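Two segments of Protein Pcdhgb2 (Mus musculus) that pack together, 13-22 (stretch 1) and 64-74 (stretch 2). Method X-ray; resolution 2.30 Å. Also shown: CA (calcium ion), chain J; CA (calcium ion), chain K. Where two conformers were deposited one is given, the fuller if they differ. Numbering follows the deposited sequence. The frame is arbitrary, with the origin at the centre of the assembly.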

# COMPACT_ATOMS: atom_id res chain seq x y z
N THR A 13 50.20 -44.84 -8.52
CA THR A 13 49.09 -43.96 -8.20
C THR A 13 48.15 -43.85 -9.40
O THR A 13 48.60 -43.82 -10.55
N LEU A 14 46.85 -43.78 -9.13
CA LEU A 14 45.85 -43.65 -10.17
C LEU A 14 44.88 -42.52 -9.82
O LEU A 14 44.45 -42.40 -8.67
N ARG A 15 44.57 -41.69 -10.81
CA ARG A 15 43.50 -40.72 -10.65
C ARG A 15 42.16 -41.44 -10.65
O ARG A 15 41.94 -42.39 -11.42
N GLU A 16 41.25 -41.00 -9.78
CA GLU A 16 39.99 -41.72 -9.62
C GLU A 16 39.12 -41.68 -10.88
O GLU A 16 38.15 -42.44 -10.95
N ASP A 17 39.46 -40.87 -11.87
CA ASP A 17 38.63 -40.73 -13.07
C ASP A 17 39.14 -41.54 -14.26
O ASP A 17 38.61 -41.39 -15.36
N VAL A 18 40.15 -42.39 -14.07
CA VAL A 18 40.66 -43.15 -15.22
C VAL A 18 39.59 -44.12 -15.69
O VAL A 18 38.86 -44.70 -14.85
N PRO A 19 39.42 -44.31 -16.99
CA PRO A 19 38.35 -45.18 -17.49
C PRO A 19 38.69 -46.64 -17.28
O PRO A 19 39.87 -46.99 -17.10
N PRO A 20 37.70 -47.53 -17.29
CA PRO A 20 37.99 -48.96 -17.18
C PRO A 20 38.88 -49.44 -18.31
O PRO A 20 38.82 -48.94 -19.43
N GLY A 21 39.73 -50.41 -18.00
CA GLY A 21 40.74 -50.86 -18.93
C GLY A 21 42.03 -50.07 -18.89
O GLY A 21 42.91 -50.31 -19.72
N PHE A 22 42.17 -49.14 -17.95
CA PHE A 22 43.39 -48.35 -17.84
C PHE A 22 44.55 -49.25 -17.44
O PHE A 22 44.39 -50.19 -16.66
N ILE A 64 48.22 -55.79 -15.35
CA ILE A 64 47.14 -55.45 -14.44
C ILE A 64 46.44 -54.22 -14.98
O ILE A 64 47.07 -53.18 -15.20
N THR A 65 45.13 -54.33 -15.19
CA THR A 65 44.31 -53.22 -15.64
C THR A 65 43.07 -53.12 -14.77
O THR A 65 42.62 -54.11 -14.18
N THR A 66 42.51 -51.91 -14.70
CA THR A 66 41.21 -51.75 -14.07
C THR A 66 40.14 -52.34 -14.98
O THR A 66 40.27 -52.34 -16.20
N LYS A 67 39.07 -52.85 -14.37
CA LYS A 67 37.93 -53.34 -15.12
C LYS A 67 36.63 -52.68 -14.68
O LYS A 67 35.55 -53.08 -15.16
N ASP A 68 36.70 -51.69 -13.80
CA ASP A 68 35.53 -50.94 -13.37
C ASP A 68 35.98 -49.53 -13.01
O ASP A 68 37.16 -49.20 -13.07
N ASN A 69 35.02 -48.69 -12.65
CA ASN A 69 35.36 -47.31 -12.34
C ASN A 69 35.90 -47.18 -10.92
O ASN A 69 35.55 -47.96 -10.03
N LEU A 70 36.77 -46.20 -10.73
CA LEU A 70 37.30 -45.91 -9.41
C LEU A 70 36.44 -44.84 -8.72
O LEU A 70 35.53 -44.26 -9.32
N ASP A 71 36.74 -44.61 -7.44
CA ASP A 71 36.05 -43.59 -6.66
C ASP A 71 36.83 -43.34 -5.37
O ASP A 71 36.79 -44.16 -4.45
N PHE A 72 37.54 -42.21 -5.31
CA PHE A 72 38.34 -41.88 -4.14
C PHE A 72 37.49 -41.80 -2.88
O PHE A 72 37.96 -42.11 -1.78
N GLU A 73 36.23 -41.37 -3.02
CA GLU A 73 35.36 -41.25 -1.86
C GLU A 73 34.98 -42.61 -1.28
O GLU A 73 34.58 -42.68 -0.11
N THR A 74 35.09 -43.68 -2.07
CA THR A 74 34.78 -45.03 -1.63
C THR A 74 36.02 -45.80 -1.18
O THR A 74 35.98 -46.51 -0.17

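Polar groups buried where two segments pack must be paid for, and these two segments of Pcdhgb2 pay in two currencies, hydrogen bonds, most of them at one end, and calcium at the other. Where the segments run side by side, Gly21 N donates to Thr66 O (2.7 Å) and Thr66 N donates to Phe22 O (3.2 Å), so both backbone polar groups of Thr66 are satisfied. Its side chain, in the p rotamer, adds an acceptor: Phe22 N reaches Thr66 OG1 at 3.3 Å, while also making a weak 3.3 Å bond to Pro19 O that closes a type II turn. The same Phe22 O lies 3.2 Å from Thr65 CA in a CA-H...O contact.

Between the two ends, Leu14, Val18 and Leu70 form an apolar cluster. Leu14 and Leu70 both point toward the opposing stretch, each with chi1 m and chi2 t, and meet CD1 to CD1 at 4.0 Å. Val18, also m, brings CG2 to 3.8 Å from Leu70 CD1. Apart from this cluster, exposed Pro20 lies against Asn69, with Pro20 CD 3.7 Å from Asn69 ND2.

At the far end, Glu16 starts sideways, but its p, t conformation carries the carboxylate to the second stretch. Glu16 OE1 accepts from Phe72 N (2.8 Å) and binds the chain J calcium at 2.5 Å; Glu16 OE2 binds the chain K calcium, also at 2.5 Å. Asp71 OD1 and Glu73 OE1 each lie 2.4 Å from the chain J ion, whose shell includes two waters. Glu73 OE1 also binds the chain K ion at 2.6 Å, joined by Glu73 OE2 at 2.5 Å. Shared metal explains why Glu16 OE1 and Glu73 OE1 can sit 3.3 Å apart without a hydrogen bond. Within stretch 2, Asp71 OD1 also accepts from Glu73 N (3.2 Å), and Asp71 OD2 takes a very short 2.5 Å bond from Thr74 OG1.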

# COMPACT_ATOMS: atom_id res chain seq x y z
CB THR A 13 49.55 -42.55 -7.79
OG1 THR A 13 50.05 -41.86 -8.94
CG2 THR A 13 50.63 -42.62 -6.73
CB LEU A 14 45.05 -44.95 -10.36
CG LEU A 14 45.80 -46.24 -10.67
CD1 LEU A 14 44.81 -47.40 -10.84
CD2 LEU A 14 46.67 -46.08 -11.91
CB ARG A 15 43.55 -39.68 -11.77
CG ARG A 15 44.78 -38.78 -11.73
CD ARG A 15 44.88 -37.93 -12.99
NE ARG A 15 45.83 -36.83 -12.84
CZ ARG A 15 47.12 -36.90 -13.15
NH1 ARG A 15 47.90 -35.84 -12.98
NH2 ARG A 15 47.63 -38.02 -13.64
CB GLU A 16 39.20 -41.16 -8.43
CG GLU A 16 38.84 -39.69 -8.54
CD GLU A 16 37.78 -39.28 -7.52
OE1 GLU A 16 36.95 -40.13 -7.14
OE2 GLU A 16 37.79 -38.11 -7.09
CB ASP A 17 38.51 -39.25 -13.46
CG ASP A 17 39.84 -38.65 -13.90
OD1 ASP A 17 40.22 -38.83 -15.07
OD2 ASP A 17 40.49 -37.99 -13.06
CB VAL A 18 41.96 -43.89 -14.86
CG1 VAL A 18 43.05 -42.90 -14.46
CG2 VAL A 18 41.73 -44.92 -13.76
CB PRO A 19 38.27 -44.83 -18.98
CG PRO A 19 39.65 -44.37 -19.31
CD PRO A 19 40.15 -43.66 -18.09
CB PRO A 20 36.60 -49.61 -17.25
CG PRO A 20 35.66 -48.54 -16.80
CD PRO A 20 36.25 -47.25 -17.31
CB PHE A 22 43.20 -47.23 -16.81
CG PHE A 22 44.31 -46.22 -16.80
CD1 PHE A 22 44.38 -45.25 -17.80
CD2 PHE A 22 45.26 -46.22 -15.80
CE1 PHE A 22 45.40 -44.31 -17.79
CE2 PHE A 22 46.28 -45.28 -15.79
CZ PHE A 22 46.34 -44.33 -16.79
CB ILE A 64 47.65 -55.21 -13.01
CG1 ILE A 64 48.34 -56.46 -12.48
CG2 ILE A 64 46.50 -54.80 -12.10
CD1 ILE A 64 48.92 -56.27 -11.12
CB THR A 65 43.90 -53.38 -17.11
OG1 THR A 65 43.21 -54.62 -17.28
CG2 THR A 65 45.11 -53.34 -18.02
CB THR A 66 40.92 -50.28 -13.79
OG1 THR A 66 40.76 -49.56 -15.02
CG2 THR A 66 42.05 -49.65 -12.98
CB LYS A 67 37.82 -54.86 -15.02
CG LYS A 67 37.53 -55.40 -13.63
CD LYS A 67 37.46 -56.92 -13.64
CE LYS A 67 36.92 -57.47 -12.33
NZ LYS A 67 37.00 -58.95 -12.25
CB ASP A 68 34.84 -51.64 -12.18
CG ASP A 68 33.34 -51.44 -12.18
OD1 ASP A 68 32.62 -52.37 -11.76
OD2 ASP A 68 32.87 -50.36 -12.60
CB ASN A 69 34.14 -46.40 -12.52
CG ASN A 69 33.75 -46.25 -13.97
OD1 ASN A 69 32.86 -46.95 -14.46
ND2 ASN A 69 34.42 -45.34 -14.66
CB LEU A 70 38.76 -45.47 -9.51
CG LEU A 70 39.70 -46.47 -10.21
CD1 LEU A 70 41.15 -45.99 -10.21
CD2 LEU A 70 39.59 -47.84 -9.58
CB ASP A 71 34.61 -44.01 -6.35
CG ASP A 71 33.86 -42.99 -5.52
OD1 ASP A 71 34.27 -41.82 -5.47
OD2 ASP A 71 32.83 -43.37 -4.92
CB PHE A 72 39.07 -40.56 -4.38
CG PHE A 72 39.89 -40.09 -3.21
CD1 PHE A 72 41.21 -40.50 -3.06
CD2 PHE A 72 39.36 -39.21 -2.27
CE1 PHE A 72 41.97 -40.06 -2.00
CE2 PHE A 72 40.12 -38.77 -1.20
CZ PHE A 72 41.43 -39.20 -1.07
CB GLU A 73 34.11 -40.45 -2.23
CG GLU A 73 34.31 -38.93 -2.31
CD GLU A 73 35.35 -38.50 -3.34
OE1 GLU A 73 35.29 -38.98 -4.49
OE2 GLU A 73 36.23 -37.68 -3.00
CB THR A 74 34.09 -45.82 -2.75
OG1 THR A 74 32.92 -45.11 -3.17
CG2 THR A 74 33.68 -47.20 -2.27
CA CA J . 34.50 -39.75 -6.58
CA CA K . 36.54 -36.91 -5.30
O HOH W 1 31.84 -39.45 -5.98
O HOH W 2 33.82 -40.96 -8.44